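Local coordinates for protein extracellular ligand-binding receptor (Verminephrobacter eiseniae, PDB 4M88) that probably binds an amino acid or similar small solute outside the cytoplasm and delivers it to an ABC transporter, at residues A[102-107]-A[120-125]; A[126-131]-A[342-347]; A[142-147]-A[201-206]; A[214-219]-A[239-244]; A[228-233]-A[251-256]. All blocks are in the same frame, centred on the assembly; numbering follows the deposited sequence.

Contact 1. Residues A[102-107]-A[120-125]; sequences NGVPGA and HVRAGD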
# COMPACT_ATOMS: atom_id res chain seq x y z
N ASN A 102 -6.86 2.36 -6.56
CA ASN A 102 -5.70 2.17 -5.68
C ASN A 102 -4.39 2.09 -6.44
O ASN A 102 -4.35 1.76 -7.64
CB ASN A 102 -5.87 0.97 -4.74
CG ASN A 102 -5.07 1.14 -3.45
OD1 ASN A 102 -5.05 2.22 -2.86
ND2 ASN A 102 -4.38 0.07 -3.03
N GLY A 103 -3.31 2.42 -5.74
CA GLY A 103 -1.97 2.34 -6.29
C GLY A 103 -1.04 2.12 -5.12
O GLY A 103 -1.25 2.69 -4.04
N VAL A 104 -0.04 1.27 -5.33
CA VAL A 104 1.00 1.01 -4.33
C VAL A 104 2.34 1.24 -5.01
O VAL A 104 2.61 0.63 -6.04
CB VAL A 104 0.96 -0.45 -3.87
CG1 VAL A 104 2.09 -0.75 -2.87
CG2 VAL A 104 -0.39 -0.79 -3.29
N PRO A 105 3.21 2.07 -4.42
CA PRO A 105 3.10 2.75 -3.13
C PRO A 105 2.30 4.03 -3.22
O PRO A 105 2.07 4.55 -4.33
CB PRO A 105 4.56 3.11 -2.82
CG PRO A 105 5.14 3.39 -4.17
CD PRO A 105 4.49 2.39 -5.10
N GLY A 106 1.91 4.56 -2.06
CA GLY A 106 1.21 5.83 -1.98
C GLY A 106 2.15 7.02 -1.97
O GLY A 106 1.90 8.00 -1.25
N ALA A 107 3.22 6.96 -2.76
CA ALA A 107 4.20 8.05 -2.80
C ALA A 107 3.54 9.37 -3.19
O ALA A 107 2.63 9.40 -4.02
CB ALA A 107 5.33 7.71 -3.76
N HIS A 120 -7.41 6.56 -4.98
CA HIS A 120 -6.54 5.95 -3.97
C HIS A 120 -7.35 5.47 -2.78
O HIS A 120 -8.12 6.23 -2.21
CB HIS A 120 -5.48 6.96 -3.52
CG HIS A 120 -4.70 7.53 -4.66
ND1 HIS A 120 -3.62 6.88 -5.22
CD2 HIS A 120 -4.89 8.65 -5.39
CE1 HIS A 120 -3.16 7.59 -6.23
NE2 HIS A 120 -3.92 8.67 -6.36
N VAL A 121 -7.18 4.20 -2.43
CA VAL A 121 -7.91 3.61 -1.32
C VAL A 121 -7.08 3.70 -0.03
O VAL A 121 -7.62 3.88 1.05
CB VAL A 121 -8.31 2.15 -1.63
CG1 VAL A 121 -8.99 1.51 -0.45
CG2 VAL A 121 -9.25 2.13 -2.85
N ARG A 122 -5.76 3.58 -0.15
CA ARG A 122 -4.91 3.69 1.03
C ARG A 122 -4.54 5.15 1.26
O ARG A 122 -4.46 5.95 0.32
CB ARG A 122 -3.61 2.89 0.84
CG ARG A 122 -2.82 3.35 -0.39
CD ARG A 122 -1.38 2.89 -0.32
NE ARG A 122 -1.31 1.49 0.10
CZ ARG A 122 -0.38 1.00 0.90
NH1 ARG A 122 -0.38 -0.29 1.22
NH2 ARG A 122 0.57 1.80 1.38
N ALA A 123 -4.31 5.50 2.53
CA ALA A 123 -3.78 6.82 2.85
C ALA A 123 -2.41 6.97 2.18
O ALA A 123 -1.71 5.98 1.93
CB ALA A 123 -3.65 6.99 4.36
N GLY A 124 -2.02 8.21 1.89
CA GLY A 124 -0.75 8.43 1.23
C GLY A 124 0.46 8.34 2.15
O GLY A 124 0.32 8.46 3.37
N ASP A 125 1.63 8.10 1.56
CA ASP A 125 2.89 8.12 2.28
C ASP A 125 3.06 9.41 3.07
O ASP A 125 3.63 9.39 4.16
CB ASP A 125 4.08 7.94 1.31
CG ASP A 125 4.24 6.51 0.84
OD1 ASP A 125 3.39 5.66 1.18
OD2 ASP A 125 5.23 6.24 0.10
O HOH W 1 -1.94 5.25 -3.49
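Two loops that leave neighbouring strands of the five-stranded parallel sheet are joined here mainly by N102, whose carboxamide is set against the backbone of V121 and R122. CG is anti to the backbone N (chi1 -153°), which carries the carboxamide toward 120-125; OD1 there accepts from V121 N at 2.9 Å. It accepts also from R122 N, at 3.1 Å, and both donors lie on the same face of the amide plane. ND2 bonds to E290 and S77. An alanine here would probably leave V121 N and R122 N without their shared acceptor and E290 without this donor. R122 lays CD 3.7 Å from G103 O, and its NH1 goes on to a salt bridge with E290. A water bridges the same G103 O, to which it donates at 2.7 Å, and H120 ND1. Beyond the cis peptide before P105, G106 O takes D125 N at 2.8 Å, the donor standing above the carbonyl plane, where G124 occupies the N-cap position of helix 125-138. The D125 carboxylate bonds to Y232 and to a bound glycerol. The passage of 120-125 from one lobe to the other is consistent with a hinge crossing of a type I periplasmic binding fold.

Contact 2. Residues A[126-131]-A[342-347]; sequences KQEIEE and RYVNIG
Q127 lays its amide flat over the guanidinium of R342, the two planes only 2° apart and NE2 above the centre of the group at 3.8 Å from its plane. This amide-guanidinium stack lies at the surface, where helix 125-138 meets the chain entering strand 345-349 of the seven-stranded mixed sheet. CG of Q127 is anti to the backbone N (chi1 -165°), and the extended chain beyond it carries the amide out to R342. The same NE2 donates to R342 O at 2.9 Å, with an N-H...O angle of 151°, so one amide both covers the side chain of R342 and holds its backbone. An alanine in its place would probably leave R342 O without this donor and set the guanidinium free to turn. Apolar packing continues along the helix. V344 wedges its two methyls into it: CG2 rests between E128 CG and Q127 CD, each at 3.9 Å, while CG1 runs alongside the E131 methylenes in the opposite sense. The E128 carboxylate bonds to S231 outside this contact, and its CG is what meets V344. E131 lends carbon rather than charge to the strand, with CG 3.5 Å from V344 CG1 and 3.6 Å from I346 CD1.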
# COMPACT_ATOMS: atom_id res chain seq x y z
N LYS A 126 2.55 10.52 2.54
CA LYS A 126 2.77 11.80 3.21
C LYS A 126 2.10 11.83 4.58
O LYS A 126 2.69 12.23 5.59
CB LYS A 126 2.29 12.97 2.35
CG LYS A 126 2.48 14.34 2.99
CD LYS A 126 2.26 15.46 1.98
CE LYS A 126 2.23 16.81 2.68
NZ LYS A 126 2.37 17.91 1.70
N GLN A 127 0.85 11.39 4.62
CA GLN A 127 0.13 11.37 5.89
C GLN A 127 0.73 10.33 6.82
O GLN A 127 0.81 10.56 8.03
CB GLN A 127 -1.34 11.08 5.67
CG GLN A 127 -2.16 11.41 6.91
CD GLN A 127 -3.56 10.85 6.84
OE1 GLN A 127 -4.02 10.44 5.77
NE2 GLN A 127 -4.24 10.83 7.97
N GLU A 128 1.14 9.19 6.28
CA GLU A 128 1.81 8.19 7.12
C GLU A 128 3.11 8.73 7.74
O GLU A 128 3.39 8.49 8.92
CB GLU A 128 2.09 6.91 6.32
CG GLU A 128 0.80 6.22 5.89
CD GLU A 128 1.02 4.77 5.48
OE1 GLU A 128 2.19 4.37 5.27
OE2 GLU A 128 0.01 4.03 5.39
N ILE A 129 3.90 9.42 6.93
CA ILE A 129 5.16 10.01 7.41
C ILE A 129 4.92 11.12 8.44
O ILE A 129 5.67 11.22 9.43
CB ILE A 129 6.00 10.52 6.22
CG1 ILE A 129 6.64 9.33 5.50
CG2 ILE A 129 7.08 11.48 6.69
CD1 ILE A 129 7.14 9.67 4.09
N GLU A 130 3.90 11.94 8.23
CA GLU A 130 3.56 12.97 9.21
C GLU A 130 3.19 12.33 10.54
O GLU A 130 3.60 12.80 11.61
CB GLU A 130 2.45 13.89 8.70
CG GLU A 130 2.92 14.85 7.60
CD GLU A 130 1.78 15.55 6.88
OE1 GLU A 130 0.62 15.08 6.95
OE2 GLU A 130 2.04 16.58 6.22
N GLU A 131 2.42 11.25 10.47
CA GLU A 131 2.04 10.48 11.66
C GLU A 131 3.26 9.87 12.36
O GLU A 131 3.33 9.88 13.59
CB GLU A 131 1.06 9.38 11.26
CG GLU A 131 0.58 8.53 12.41
CD GLU A 131 -0.56 9.18 13.17
OE1 GLU A 131 -0.94 10.32 12.82
OE2 GLU A 131 -1.07 8.55 14.12
N ARG A 342 -8.24 8.80 4.88
CA ARG A 342 -7.24 9.40 5.78
C ARG A 342 -6.97 8.51 7.00
O ARG A 342 -6.45 8.97 8.03
CB ARG A 342 -7.67 10.80 6.22
CG ARG A 342 -7.37 11.92 5.22
CD ARG A 342 -7.40 13.30 5.92
NE ARG A 342 -6.06 13.87 6.11
CZ ARG A 342 -5.59 14.35 7.26
NH1 ARG A 342 -6.34 14.34 8.35
NH2 ARG A 342 -4.35 14.84 7.32
N TYR A 343 -7.32 7.24 6.89
CA TYR A 343 -7.06 6.28 7.97
C TYR A 343 -5.56 5.98 8.08
O TYR A 343 -4.95 5.50 7.14
CB TYR A 343 -7.84 4.97 7.74
CG TYR A 343 -7.65 3.92 8.82
CD1 TYR A 343 -8.63 3.70 9.78
CD2 TYR A 343 -6.49 3.14 8.88
CE1 TYR A 343 -8.46 2.74 10.77
CE2 TYR A 343 -6.31 2.19 9.86
CZ TYR A 343 -7.30 1.98 10.80
OH TYR A 343 -7.12 1.03 11.78
N VAL A 344 -4.99 6.24 9.24
CA VAL A 344 -3.60 5.86 9.50
C VAL A 344 -3.52 5.38 10.95
O VAL A 344 -4.04 6.04 11.84
CB VAL A 344 -2.64 7.05 9.26
CG1 VAL A 344 -1.35 6.83 9.98
CG2 VAL A 344 -2.40 7.27 7.77
N ASN A 345 -2.89 4.24 11.18
CA ASN A 345 -2.85 3.69 12.53
C ASN A 345 -1.51 3.00 12.74
O ASN A 345 -1.14 2.10 11.98
CB ASN A 345 -4.00 2.69 12.72
CG ASN A 345 -4.24 2.31 14.17
OD1 ASN A 345 -3.51 2.73 15.07
ND2 ASN A 345 -5.27 1.50 14.40
N ILE A 346 -0.76 3.43 13.74
CA ILE A 346 0.57 2.86 13.92
C ILE A 346 0.51 1.66 14.84
O ILE A 346 0.04 1.76 15.97
CB ILE A 346 1.54 3.87 14.53
CG1 ILE A 346 1.65 5.09 13.62
CG2 ILE A 346 2.90 3.23 14.73
CD1 ILE A 346 2.56 6.16 14.18
N GLY A 347 0.97 0.52 14.34
CA GLY A 347 1.10 -0.67 15.17
C GLY A 347 2.55 -0.82 15.58
O GLY A 347 3.44 -0.36 14.86

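Contact 3. Residues A[142-147]-A[201-206]; sequences SKLATL and GVLVIG
L144 and G201 fit as bump and hollow: the leucine CD2 settles where the glycine has no side chain, 3.6 Å from G201 O. A CB on G201 would come within about 3.4 Å of that methyl, so the missing side chain is part of the fit. On the same face L203 turns its CD1 back to L144 CD2 at 3.8 Å, and T146 sets CG2 between L203 O and I205 CD1, 4.0 Å from the latter. Helix 152-166 covers this side through V161. On the opposite face the small A145 makes a shallow place beside V202, whose CG1 rises over A145 O at 3.7 Å; L147 and V204 stand next along, both under helix 208-220, L147 also under 184-195. The two strands are parallel neighbours in an alpha/beta sandwich, and the chain passes through edge strand 174-180 before returning as 201-205. A145 N reaches G201 O at 3.1 Å and nearly straight (176°), and L147 N reaches L203 O at 2.7 Å. The chemistry is thus divided: polar pairing within the sheet, mostly hydrocarbon on both faces, the T146 hydroxyl excepted. T146 OG1 has no partner in the model, which probably carries some energetic cost in so apolar a place.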
# COMPACT_ATOMS: atom_id res chain seq x y z
N SER A 142 14.32 13.54 19.71
CA SER A 142 14.75 14.82 19.16
C SER A 142 15.70 14.61 17.98
O SER A 142 16.08 15.57 17.31
CB SER A 142 15.43 15.66 20.25
OG SER A 142 16.53 14.96 20.81
N LYS A 143 16.11 13.37 17.73
CA LYS A 143 16.95 13.07 16.58
C LYS A 143 16.50 11.81 15.85
O LYS A 143 16.44 10.72 16.44
CB LYS A 143 18.42 12.96 16.98
CG LYS A 143 19.33 12.66 15.80
CD LYS A 143 20.79 12.82 16.16
CE LYS A 143 21.67 12.68 14.92
NZ LYS A 143 23.07 13.11 15.15
N LEU A 144 16.19 11.97 14.57
CA LEU A 144 15.68 10.88 13.73
C LEU A 144 16.60 10.65 12.54
O LEU A 144 17.10 11.61 11.96
CB LEU A 144 14.30 11.25 13.19
CG LEU A 144 13.06 10.88 13.99
CD1 LEU A 144 11.80 11.41 13.30
CD2 LEU A 144 12.99 9.37 14.16
N ALA A 145 16.82 9.39 12.18
CA ALA A 145 17.51 9.07 10.95
C ALA A 145 16.51 8.42 9.99
O ALA A 145 15.57 7.78 10.44
CB ALA A 145 18.67 8.13 11.21
N THR A 146 16.72 8.59 8.69
CA THR A 146 15.90 7.90 7.70
C THR A 146 16.82 7.12 6.77
O THR A 146 17.80 7.67 6.28
CB THR A 146 15.08 8.87 6.84
OG1 THR A 146 14.25 9.68 7.68
CG2 THR A 146 14.20 8.09 5.84
N LEU A 147 16.52 5.84 6.56
CA LEU A 147 17.22 5.03 5.57
C LEU A 147 16.30 4.89 4.37
O LEU A 147 15.18 4.40 4.53
CB LEU A 147 17.52 3.65 6.14
CG LEU A 147 18.11 2.61 5.18
CD1 LEU A 147 19.47 3.08 4.66
CD2 LEU A 147 18.25 1.25 5.86
N GLY A 201 15.69 7.03 16.75
CA GLY A 201 14.77 6.20 15.99
C GLY A 201 15.16 6.27 14.53
O GLY A 201 15.85 7.22 14.12
N VAL A 202 14.76 5.27 13.75
CA VAL A 202 15.11 5.22 12.34
C VAL A 202 13.91 4.85 11.49
O VAL A 202 13.27 3.82 11.73
CB VAL A 202 16.22 4.17 12.05
CG1 VAL A 202 16.67 4.27 10.59
CG2 VAL A 202 17.42 4.34 12.99
N LEU A 203 13.61 5.70 10.50
CA LEU A 203 12.58 5.41 9.50
C LEU A 203 13.21 4.69 8.32
O LEU A 203 14.25 5.12 7.82
CB LEU A 203 11.97 6.71 8.98
CG LEU A 203 10.87 7.47 9.69
CD1 LEU A 203 11.40 8.16 10.93
CD2 LEU A 203 10.28 8.50 8.70
N VAL A 204 12.57 3.62 7.85
CA VAL A 204 13.04 2.95 6.64
C VAL A 204 12.01 3.12 5.52
O VAL A 204 10.85 2.77 5.70
CB VAL A 204 13.33 1.47 6.91
CG1 VAL A 204 14.00 0.83 5.70
CG2 VAL A 204 14.23 1.33 8.14
N ILE A 205 12.44 3.67 4.39
CA ILE A 205 11.53 4.01 3.29
C ILE A 205 11.98 3.35 2.00
O ILE A 205 13.12 3.52 1.57
CB ILE A 205 11.48 5.54 3.06
CG1 ILE A 205 10.85 6.23 4.28
CG2 ILE A 205 10.70 5.89 1.80
CD1 ILE A 205 10.62 7.73 4.10
N GLY A 206 11.09 2.59 1.37
CA GLY A 206 11.44 1.94 0.12
C GLY A 206 10.46 0.84 -0.22
O GLY A 206 9.49 0.63 0.51

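Contact 4. Residues A[214-219]-A[239-244]; sequences GIAALR and VKVVGV
R219 holds the one flat side-chain group of this contact, and that guanidinium presents neither a face nor an edge to 239-244. What R219 gives V242 is hydrocarbon: its CG lies 4.5 Å from V242 CG1. The planar end goes elsewhere, NE to G246 O and NH1 to the carbonyls of V223 and Q225, so the arginine ties helix 208-220 to backbone before and after strand 227-229 in sequence. The packing itself centres on V242 and A216. V242 has CG1 anti to the carbonyl carbon (chi1 -63°), and that methyl lies over the alanine backbone, 3.6 Å from A216 CA and 3.8 Å from A216 CB. V241 adds its own CG1 at 4.0 Å from A216 CB, so the alanine methyl is shared by two valines. The second methyl of V242, CG2, only grazes I215 CG2. The short side chain of A216 allows the close approach of 6.0 Å between A216 CA and V242 CA, although the axes of the two segments stay 9.7 Å apart and are inclined by 30°. No hydrogen bond crosses, and the buried area is small. I215 continues inward to L227 and V229. Two roughly parallel helices, one before and one after strand 227-229 and packed side by side, are typical of successive beta-alpha units in a Rossmann-like alpha/beta sandwich.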
# COMPACT_ATOMS: atom_id res chain seq x y z
N GLY A 214 16.57 -3.69 4.90
CA GLY A 214 17.07 -2.56 5.65
C GLY A 214 16.96 -2.78 7.14
O GLY A 214 17.87 -2.45 7.91
N ILE A 215 15.85 -3.35 7.57
CA ILE A 215 15.69 -3.69 8.98
C ILE A 215 16.78 -4.68 9.39
O ILE A 215 17.42 -4.50 10.43
CB ILE A 215 14.31 -4.29 9.26
CG1 ILE A 215 13.22 -3.24 9.05
CG2 ILE A 215 14.25 -4.83 10.69
CD1 ILE A 215 11.80 -3.79 9.13
N ALA A 216 17.00 -5.71 8.59
CA ALA A 216 17.98 -6.73 8.96
C ALA A 216 19.37 -6.12 9.04
O ALA A 216 20.14 -6.44 9.95
CB ALA A 216 17.96 -7.87 7.98
N ALA A 217 19.69 -5.23 8.10
CA ALA A 217 21.00 -4.59 8.08
C ALA A 217 21.19 -3.69 9.30
O ALA A 217 22.27 -3.68 9.90
CB ALA A 217 21.17 -3.79 6.80
N LEU A 218 20.15 -2.94 9.65
CA LEU A 218 20.21 -2.09 10.84
C LEU A 218 20.42 -2.92 12.11
O LEU A 218 21.29 -2.60 12.92
CB LEU A 218 18.96 -1.20 10.94
CG LEU A 218 18.86 -0.07 9.91
CD1 LEU A 218 17.46 0.52 9.90
CD2 LEU A 218 19.91 1.03 10.19
N ARG A 219 19.64 -3.99 12.29
CA ARG A 219 19.80 -4.84 13.47
C ARG A 219 21.20 -5.45 13.53
O ARG A 219 21.83 -5.50 14.60
CB ARG A 219 18.75 -5.97 13.50
CG ARG A 219 17.32 -5.51 13.73
CD ARG A 219 17.20 -4.45 14.80
NE ARG A 219 15.81 -4.28 15.22
CZ ARG A 219 15.33 -3.19 15.82
NH1 ARG A 219 16.12 -2.14 16.07
NH2 ARG A 219 14.05 -3.14 16.17
N VAL A 239 9.66 -10.89 11.15
CA VAL A 239 10.05 -11.95 12.07
C VAL A 239 10.74 -13.13 11.36
O VAL A 239 11.67 -13.74 11.90
CB VAL A 239 8.84 -12.46 12.89
CG1 VAL A 239 9.24 -13.63 13.79
CG2 VAL A 239 8.26 -11.32 13.71
N LYS A 240 10.30 -13.42 10.14
CA LYS A 240 10.92 -14.47 9.33
C LYS A 240 12.42 -14.24 9.21
O LYS A 240 13.22 -15.18 9.29
CB LYS A 240 10.27 -14.49 7.93
CG LYS A 240 10.60 -15.74 7.13
CD LYS A 240 9.96 -16.95 7.78
CE LYS A 240 10.66 -18.25 7.40
NZ LYS A 240 10.23 -19.37 8.29
N VAL A 241 12.81 -12.98 9.05
CA VAL A 241 14.21 -12.64 8.80
C VAL A 241 15.03 -12.39 10.07
O VAL A 241 16.08 -13.01 10.27
CB VAL A 241 14.34 -11.45 7.82
CG1 VAL A 241 15.81 -11.16 7.53
CG2 VAL A 241 13.60 -11.77 6.52
N VAL A 242 14.55 -11.50 10.95
CA VAL A 242 15.32 -11.13 12.14
C VAL A 242 14.81 -11.73 13.46
O VAL A 242 15.38 -11.47 14.52
CB VAL A 242 15.44 -9.59 12.30
CG1 VAL A 242 16.19 -8.98 11.12
CG2 VAL A 242 14.06 -8.94 12.44
N GLY A 243 13.74 -12.51 13.40
CA GLY A 243 13.22 -13.15 14.60
C GLY A 243 12.41 -12.18 15.43
O GLY A 243 12.33 -10.99 15.13
N VAL A 244 11.79 -12.69 16.49
CA VAL A 244 11.04 -11.84 17.40
C VAL A 244 11.99 -10.84 18.05
O VAL A 244 11.64 -9.67 18.23
CB VAL A 244 10.31 -12.70 18.45
CG1 VAL A 244 9.71 -11.83 19.54
CG2 VAL A 244 9.23 -13.51 17.77

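Contact 5. Residues A[228-233]-A[251-256]; sequences FVLSYV and GIVQAF
S231 brings its hydroxyl to the backbone of 253-255, and the path is short. CB comes first, 3.4 Å from V253 O. The hydroxyl follows, with OG anti to the carbonyl carbon (chi1 -70°), and its tip lies 2.5 Å from V253 O, a separation too short to be taken at face value. OG also bonds to E128 OE2. A255 N stands 3.0 Å from OG as well, but at an angle too poor for a bond, and the A255 methyl packs beside it. S231 is also the centre of an inverse gamma turn, closed by Y232 N to L230 O at 2.7 Å. The turn comes where two neighbouring strands stop pairing. Strands 227-229 and 250-254 are the parallel pair of a beta-alpha-beta crossover through helix 235-247, and before the turn their pairing is regular: V229 N donates to G251 O at 2.8 Å, and V253 N to V229 O at 2.9 Å. V229 and I252 lie side by side on one face, CG2 of the valine 3.7 Å from CG1 of the isoleucine, with helix 208-220 touching V229 through I211. On the side of the sheet that carries F228, G251 CA lies near the phenylalanine ring, where a CB would be tight against CD1. Further on, L230 CD2 approaches V253 CG2 at 4.2 Å, with I132 of helix 125-138 touching both residues. The S231 carbonyl accepts from R122 NH1, and the Y232 hydroxyl bonds to G106 N.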
# COMPACT_ATOMS: atom_id res chain seq x y z
N PHE A 228 10.87 2.50 12.25
CA PHE A 228 9.51 2.77 11.81
C PHE A 228 9.43 2.53 10.31
O PHE A 228 10.34 2.90 9.56
CB PHE A 228 9.11 4.22 12.10
CG PHE A 228 9.42 4.66 13.50
CD1 PHE A 228 8.67 4.21 14.56
CD2 PHE A 228 10.46 5.55 13.74
CE1 PHE A 228 8.95 4.62 15.86
CE2 PHE A 228 10.76 5.96 15.03
CZ PHE A 228 10.00 5.50 16.09
N VAL A 229 8.35 1.90 9.88
CA VAL A 229 8.17 1.63 8.46
C VAL A 229 6.75 1.97 8.06
O VAL A 229 5.86 2.02 8.90
CB VAL A 229 8.46 0.15 8.11
CG1 VAL A 229 9.86 -0.24 8.53
CG2 VAL A 229 7.43 -0.76 8.77
N LEU A 230 6.55 2.20 6.76
CA LEU A 230 5.23 2.52 6.24
C LEU A 230 4.48 1.25 5.88
O LEU A 230 4.96 0.14 6.12
CB LEU A 230 5.35 3.44 5.03
CG LEU A 230 6.16 4.72 5.26
CD1 LEU A 230 6.17 5.59 4.00
CD2 LEU A 230 5.60 5.49 6.43
N SER A 231 3.30 1.42 5.28
CA SER A 231 2.38 0.30 5.02
C SER A 231 2.84 -0.64 3.91
O SER A 231 2.08 -0.86 2.95
CB SER A 231 1.00 0.84 4.66
OG SER A 231 0.37 1.42 5.77
N TYR A 232 4.03 -1.23 4.02
CA TYR A 232 4.54 -2.07 2.93
C TYR A 232 5.11 -3.43 3.31
O TYR A 232 5.57 -4.18 2.44
CB TYR A 232 5.55 -1.28 2.10
CG TYR A 232 4.91 -0.04 1.54
CD1 TYR A 232 3.88 -0.15 0.61
CD2 TYR A 232 5.27 1.23 1.99
CE1 TYR A 232 3.25 0.98 0.12
CE2 TYR A 232 4.64 2.36 1.49
CZ TYR A 232 3.63 2.22 0.56
OH TYR A 232 3.01 3.35 0.07
N VAL A 233 5.08 -3.76 4.59
CA VAL A 233 5.56 -5.06 5.06
C VAL A 233 4.61 -5.59 6.12
O VAL A 233 3.88 -4.82 6.74
CB VAL A 233 6.99 -4.96 5.64
CG1 VAL A 233 7.98 -4.63 4.56
CG2 VAL A 233 7.04 -3.93 6.75
N GLY A 251 7.78 -0.19 14.52
CA GLY A 251 6.45 0.35 14.31
C GLY A 251 6.09 0.32 12.84
O GLY A 251 6.89 0.70 11.99
N ILE A 252 4.88 -0.16 12.54
CA ILE A 252 4.40 -0.23 11.16
C ILE A 252 3.18 0.66 11.04
O ILE A 252 2.20 0.47 11.76
CB ILE A 252 3.99 -1.67 10.78
CG1 ILE A 252 5.13 -2.65 11.02
CG2 ILE A 252 3.53 -1.72 9.32
CD1 ILE A 252 4.70 -4.11 10.87
N VAL A 253 3.24 1.65 10.16
CA VAL A 253 2.08 2.52 9.95
C VAL A 253 1.12 1.76 9.06
O VAL A 253 1.49 1.34 7.96
CB VAL A 253 2.45 3.82 9.26
CG1 VAL A 253 1.26 4.74 9.23
CG2 VAL A 253 3.55 4.47 10.01
N GLN A 254 -0.11 1.57 9.52
CA GLN A 254 -1.10 0.80 8.77
C GLN A 254 -2.09 1.72 8.09
O GLN A 254 -2.54 2.69 8.68
CB GLN A 254 -1.85 -0.15 9.70
CG GLN A 254 -0.97 -1.12 10.46
CD GLN A 254 -0.40 -2.24 9.60
OE1 GLN A 254 -0.17 -2.08 8.39
NE2 GLN A 254 -0.17 -3.39 10.22
N ALA A 255 -2.44 1.40 6.85
CA ALA A 255 -3.42 2.18 6.10
C ALA A 255 -4.80 1.54 6.19
O ALA A 255 -5.79 2.11 5.71
CB ALA A 255 -3.00 2.32 4.64
N PHE A 256 -4.86 0.37 6.82
CA PHE A 256 -6.10 -0.39 6.90
C PHE A 256 -6.18 -1.02 8.27
O PHE A 256 -5.14 -1.16 8.94
CB PHE A 256 -6.09 -1.49 5.84
CG PHE A 256 -5.94 -0.99 4.44
CD1 PHE A 256 -7.02 -0.40 3.79
CD2 PHE A 256 -4.73 -1.09 3.76
CE1 PHE A 256 -6.90 0.08 2.50
CE2 PHE A 256 -4.60 -0.61 2.47
CZ PHE A 256 -5.69 -0.03 1.83

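Contacts 1, 3 and 5 are buried, whereas contacts 2 and 4 lie at the surface, and their chemistry follows that division only in part. Contacts 3 and 5 belong to one sheet, strands 201-205 and 227-229 being direct neighbours, and both combine parallel backbone pairing with apolar faces. Contact 1 is also buried but depends on side-chain, backbone and water hydrogen bonds between two loops near the centre of the chain; Y232 and S231 of contact 5 bond to it. Contact 2 shares helix 125-138 with the end of contact 1 and joins contact 5 through E128 and strand 345-349. Contact 4, purely apolar, pairs helices flanking the strand 227-229 that contact 5 uses.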